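PDB 3G79: NDP-N-acetyl-D-galactosaminuronic acid dehydrogenase from Methanosarcina mazei Go1, which probably catalyses the NAD-dependent two-step oxidation of UDP-N-acetyl-D-mannosamine to the corresponding uronic acid, as a member of the UDP-glucose/GDP-mannose dehydrogenase family. Local coordinates for residues S124-G129 / L145-T150; G152-M157 / L176-E181. One frame throughout, in Å; residues are numbered along the deposited sequence.

Interaction 1 of 2, residues S124-G129 / L145-T150; sequences SALIDG and LESTIT
Leu126 sets its CG opposite the backbone N (chi1 164°), which brings its two methyls against Ser147 and Ile149 in the loop that follows strand 142-145. Ile149 answers with a less common torsion: its CG1 stands between the backbone N and the carbonyl carbon (chi1 51°), and this turns the CG2 branch to the leucine. The two segments belong to the Rossmann-type NAD-binding domain, where helix 124-136 packs beside the mixed eight-stranded sheet and the loop leaves the C-terminal end of a central strand. The contact is small, 134 Å² summed over both sides, and no hydrogen bond crosses it. Leu126 divides its two branches between two neighbours. CD2 meets Ile149 CG2 at 3.8 Å, the two side chains crossing at about a right angle. CD1 lies against the serine instead, 4.1 Å from Ser147 CB. All three touching residues are buried, and backbones stay well apart, the CA atoms of Leu126 and Ser147 being 7.7 Å from each other. Ser147 thus offers the leucine the flank of a short polar side chain, while its hydroxyl is engaged by the carbonyl O of Ile109, with a weaker bond to that of Leu107; these partners from the neighbouring strand and its following loop satisfy a buried polar atom that Leu126 could not. Ile149 also touches Thr154 and Glu232, so the leucine abuts a loop that is itself backed by helices 154-166 and 228-258. Within the helix, Asp128 N donates to Ser124 O at 2.8 Å, a turn that includes Leu126. The nearest approach across the contact is that of the Leu126 CD1 methyl to Ser147 OG, 3.6 Å.

Interaction 2 of 2, residues G152-M157 / L176-E181; sequences GTTEGM and LAHAPE
Apolar contact joins Thr154 to Leu176: the threonine methyl CG2 lies 3.8 Å from Leu176 CD1 and 4.0 Å from Leu176 CD2, so it touches both branches of the leucine. The two side chains run past each other in opposite directions. Leu176 CD1 also reaches the backbone, 3.8 Å from Thr154 O. A chi1 of -51° puts the Thr154 OG1 beside the backbone N and the methyl opposite it, which gives the methyl to the leucine and the hydroxyl to the histidine. This is the packing of a beta-alpha-beta unit in the Rossmann-type domain, Thr154 of helix 154-166 lying against strand 175-178, the next strand of the unit. No hydrogen bond crosses the contact. Thr154 OG1 comes 3.7 Å from the His178 CB carbon and approaches the ring obliquely. Replacing Thr154 by an alanine would probably leave a gap beside the Leu176 methyls and the CB of His178. The imidazole is held from other quarters, ND1 bonding to Leu145 O and one face bearing Pro180 CD, 3.5 Å above the plane and over the ring centre. Two weak backbone bonds run from Gly156 N to Gly152 O and to Thr153 O. Separately, the Glu232 carboxylate of helix 228-258 accepts from the N atoms of Gly152 and Thr154.

In the fold
Both interactions lie in the NAD-binding domain, on the same side of the chain's centre, with their centres about 9 Å apart. Both segments of interaction 1 precede those of interaction 2 in the chain. Helix 124-136, strand 142-145, helix 154-166 and strand 175-178 follow one another, and 142-145 and 175-178 are adjacent parallel strands of the eight-stranded sheet. The end of strand 142-145 and the loop after it form the bridge: Leu145 O probably accepts a hydrogen bond from Ala179 N (2.8 Å), and Ser147 O packs 3.3 Å from His178 CE1. Successive crossovers are thereby tied together at the C-terminal end of the parallel strands, where Rossmann-type domains usually bind the dinucleotide.

Interaction 1 of 2, residues S124-G129 / L145-T150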
loop_
_atom_site.group_PDB
_atom_site.type_symbol
_atom_site.label_atom_id
_atom_site.label_comp_id
_atom_site.label_asym_id
_atom_site.label_seq_id
_atom_site.Cartn_x
_atom_site.Cartn_y
_atom_site.Cartn_z
ATOM N N SER A 124 -10.057 -5.696 32.214
ATOM C CA SER A 124 -10.782 -5.870 33.473
ATOM C C SER A 124 -11.354 -4.557 34.030
ATOM O O SER A 124 -12.552 -4.480 34.345
ATOM C CB SER A 124 -10.010 -6.742 34.516
ATOM O OG SER A 124 -8.978 -6.055 35.220
ATOM N N ALA A 125 -10.527 -3.531 34.128
ATOM C CA ALA A 125 -11.009 -2.212 34.500
ATOM C C ALA A 125 -12.087 -1.672 33.529
ATOM O O ALA A 125 -13.015 -0.934 33.965
ATOM C CB ALA A 125 -9.848 -1.219 34.603
ATOM N N LEU A 126 -11.971 -2.031 32.243
ATOM C CA LEU A 126 -12.915 -1.545 31.216
ATOM C C LEU A 126 -14.229 -2.196 31.479
ATOM O O LEU A 126 -15.268 -1.537 31.510
ATOM C CB LEU A 126 -12.479 -1.914 29.781
ATOM C CG LEU A 126 -13.574 -1.778 28.716
ATOM C CD1 LEU A 126 -14.011 -0.293 28.632
ATOM C CD2 LEU A 126 -13.188 -2.368 27.352
ATOM N N ILE A 127 -14.186 -3.509 31.687
ATOM C CA ILE A 127 -15.420 -4.223 31.890
ATOM C C ILE A 127 -16.035 -3.811 33.224
ATOM O O ILE A 127 -17.251 -3.762 33.348
ATOM C CB ILE A 127 -15.315 -5.757 31.758
ATOM C CG1 ILE A 127 -15.171 -6.382 33.126
ATOM C CG2 ILE A 127 -14.251 -6.225 30.784
ATOM C CD1 ILE A 127 -16.132 -7.511 33.311
ATOM N N ASP A 128 -15.210 -3.486 34.212
ATOM C CA ASP A 128 -15.753 -2.960 35.452
ATOM C C ASP A 128 -16.546 -1.691 35.194
ATOM O O ASP A 128 -17.604 -1.506 35.766
ATOM C CB ASP A 128 -14.644 -2.655 36.435
ATOM C CG ASP A 128 -14.347 -3.811 37.362
ATOM O OD1 ASP A 128 -14.329 -4.990 36.900
ATOM O OD2 ASP A 128 -14.131 -3.515 38.560
ATOM N N GLY A 129 -16.022 -0.817 34.323
ATOM C CA GLY A 129 -16.714 0.436 33.989
ATOM C C GLY A 129 -18.048 0.240 33.292
ATOM O O GLY A 129 -19.005 0.945 33.558
ATOM N N LEU A 145 -18.298 3.439 23.831
ATOM C CA LEU A 145 -16.971 2.892 24.030
ATOM C C LEU A 145 -15.918 3.735 23.309
ATOM O O LEU A 145 -15.864 3.749 22.058
ATOM C CB LEU A 145 -16.898 1.444 23.558
ATOM C CG LEU A 145 -17.784 0.368 24.219
ATOM C CD1 LEU A 145 -17.161 -1.015 24.122
ATOM C CD2 LEU A 145 -17.992 0.677 25.659
ATOM N N GLU A 146 -15.082 4.407 24.116
ATOM C CA GLU A 146 -13.912 5.128 23.620
ATOM C C GLU A 146 -12.601 4.330 23.733
ATOM O O GLU A 146 -11.676 4.596 22.981
ATOM C CB GLU A 146 -13.756 6.504 24.299
ATOM C CG GLU A 146 -14.787 7.539 23.893
ATOM C CD GLU A 146 -14.604 8.896 24.600
ATOM O OE1 GLU A 146 -14.143 8.923 25.770
ATOM O OE2 GLU A 146 -14.927 9.935 23.989
ATOM N N SER A 147 -12.518 3.361 24.651
ATOM C CA SER A 147 -11.313 2.497 24.805
ATOM C C SER A 147 -11.083 1.640 23.543
ATOM O O SER A 147 -12.018 1.207 22.884
ATOM C CB SER A 147 -11.424 1.568 26.023
ATOM O OG SER A 147 -11.848 2.246 27.214
ATOM N N THR A 148 -9.820 1.398 23.208
ATOM C CA THR A 148 -9.455 0.551 22.070
ATOM C C THR A 148 -9.954 -0.883 22.305
ATOM O O THR A 148 -9.575 -1.513 23.273
ATOM C CB THR A 148 -7.912 0.599 21.877
ATOM O OG1 THR A 148 -7.508 1.930 21.508
ATOM C CG2 THR A 148 -7.445 -0.424 20.833
ATOM N N ILE A 149 -10.843 -1.372 21.449
ATOM C CA ILE A 149 -11.417 -2.715 21.626
ATOM C C ILE A 149 -11.189 -3.557 20.388
ATOM O O ILE A 149 -10.690 -3.038 19.391
ATOM C CB ILE A 149 -12.900 -2.687 22.022
ATOM C CG1 ILE A 149 -13.700 -1.789 21.062
ATOM C CG2 ILE A 149 -13.035 -2.253 23.513
ATOM C CD1 ILE A 149 -15.236 -1.642 21.385
ATOM N N THR A 150 -11.521 -4.845 20.449
ATOM C CA THR A 150 -11.304 -5.752 19.314
ATOM C C THR A 150 -12.574 -5.961 18.561
ATOM O O THR A 150 -13.647 -5.979 19.161
ATOM C CB THR A 150 -10.841 -7.152 19.760
ATOM O OG1 THR A 150 -11.881 -7.766 20.534
ATOM C CG2 THR A 150 -9.620 -7.048 20.582
#

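Interaction 2 of 2, residues G152-M157 / L176-E181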
loop_
_atom_site.group_PDB
_atom_site.type_symbol
_atom_site.label_atom_id
_atom_site.label_comp_id
_atom_site.label_asym_id
_atom_site.label_seq_id
_atom_site.Cartn_x
_atom_site.Cartn_y
_atom_site.Cartn_z
ATOM N N GLY A 152 -15.913 -6.863 17.501
ATOM C CA GLY A 152 -16.984 -7.718 17.995
ATOM C C GLY A 152 -17.316 -7.424 19.450
ATOM O O GLY A 152 -18.288 -7.923 19.981
ATOM N N THR A 153 -16.498 -6.599 20.091
ATOM C CA THR A 153 -16.711 -6.212 21.480
ATOM C C THR A 153 -18.024 -5.403 21.710
ATOM O O THR A 153 -18.856 -5.772 22.566
ATOM C CB THR A 153 -15.464 -5.465 21.993
ATOM O OG1 THR A 153 -14.292 -6.274 21.755
ATOM C CG2 THR A 153 -15.609 -5.097 23.484
ATOM N N THR A 154 -18.233 -4.328 20.944
ATOM C CA THR A 154 -19.457 -3.550 21.079
ATOM C C THR A 154 -20.736 -4.391 21.005
ATOM O O THR A 154 -21.534 -4.384 21.960
ATOM C CB THR A 154 -19.520 -2.385 20.094
ATOM O OG1 THR A 154 -18.311 -1.668 20.207
ATOM C CG2 THR A 154 -20.662 -1.411 20.438
ATOM N N GLU A 155 -20.927 -5.088 19.880
ATOM C CA GLU A 155 -22.143 -5.885 19.647
ATOM C C GLU A 155 -22.110 -7.174 20.469
ATOM O O GLU A 155 -23.123 -7.842 20.619
ATOM C CB GLU A 155 -22.290 -6.265 18.170
ATOM C CG GLU A 155 -22.318 -5.105 17.188
ATOM C CD GLU A 155 -23.706 -4.601 16.913
ATOM O OE1 GLU A 155 -24.658 -5.104 17.563
ATOM O OE2 GLU A 155 -23.863 -3.695 16.059
ATOM N N GLY A 156 -20.944 -7.532 20.979
ATOM C CA GLY A 156 -20.798 -8.729 21.776
ATOM C C GLY A 156 -20.844 -8.407 23.251
ATOM O O GLY A 156 -21.901 -8.137 23.781
ATOM N N MET A 157 -19.700 -8.404 23.921
ATOM C CA MET A 157 -19.755 -8.368 25.375
ATOM C C MET A 157 -20.162 -7.037 25.955
ATOM O O MET A 157 -20.753 -6.994 27.028
ATOM C CB MET A 157 -18.496 -8.938 26.075
ATOM C CG MET A 157 -17.137 -8.419 25.659
ATOM S SD MET A 157 -16.004 -8.352 27.102
ATOM C CE MET A 157 -16.149 -6.563 27.333
ATOM N N LEU A 176 -25.970 2.939 21.602
ATOM C CA LEU A 176 -24.652 2.381 21.847
ATOM C C LEU A 176 -23.736 2.660 20.678
ATOM O O LEU A 176 -24.067 2.331 19.544
ATOM C CB LEU A 176 -24.748 0.875 21.995
ATOM C CG LEU A 176 -23.920 0.039 22.962
ATOM C CD1 LEU A 176 -23.877 -1.435 22.523
ATOM C CD2 LEU A 176 -22.566 0.522 23.358
ATOM N N ALA A 177 -22.550 3.180 20.964
ATOM C CA ALA A 177 -21.625 3.547 19.903
ATOM C C ALA A 177 -20.213 3.126 20.246
ATOM O O ALA A 177 -19.965 2.694 21.368
ATOM C CB ALA A 177 -21.674 5.026 19.659
ATOM N N HIS A 178 -19.306 3.254 19.279
ATOM C CA HIS A 178 -17.871 3.084 19.513
ATOM C C HIS A 178 -17.135 4.223 18.838
ATOM O O HIS A 178 -17.205 4.417 17.611
ATOM C CB HIS A 178 -17.361 1.732 19.009
ATOM C CG HIS A 178 -15.879 1.545 19.160
ATOM N ND1 HIS A 178 -15.209 1.814 20.332
ATOM C CD2 HIS A 178 -14.943 1.093 18.292
ATOM C CE1 HIS A 178 -13.922 1.551 20.182
ATOM N NE2 HIS A 178 -13.734 1.126 18.946
ATOM N N ALA A 179 -16.451 5.009 19.649
ATOM C CA ALA A 179 -15.643 6.077 19.117
ATOM C C ALA A 179 -14.202 5.958 19.591
ATOM O O ALA A 179 -13.824 6.600 20.557
ATOM C CB ALA A 179 -16.228 7.417 19.487
ATOM N N PRO A 180 -13.389 5.152 18.893
ATOM C CA PRO A 180 -11.979 5.049 19.219
ATOM C C PRO A 180 -11.230 6.331 18.867
ATOM O O PRO A 180 -11.640 7.053 17.976
ATOM C CB PRO A 180 -11.489 3.938 18.282
ATOM C CG PRO A 180 -12.352 4.022 17.109
ATOM C CD PRO A 180 -13.709 4.444 17.641
ATOM N N GLU A 181 -10.120 6.588 19.550
ATOM C CA GLU A 181 -9.217 7.638 19.131
ATOM C C GLU A 181 -7.818 7.125 18.903
ATOM O O GLU A 181 -7.390 6.185 19.541
ATOM C CB GLU A 181 -9.199 8.780 20.151
ATOM C CG GLU A 181 -9.894 10.056 19.641
ATOM C CD GLU A 181 -9.206 10.736 18.417
ATOM O OE1 GLU A 181 -8.917 10.072 17.380
ATOM O OE2 GLU A 181 -8.983 11.969 18.486
#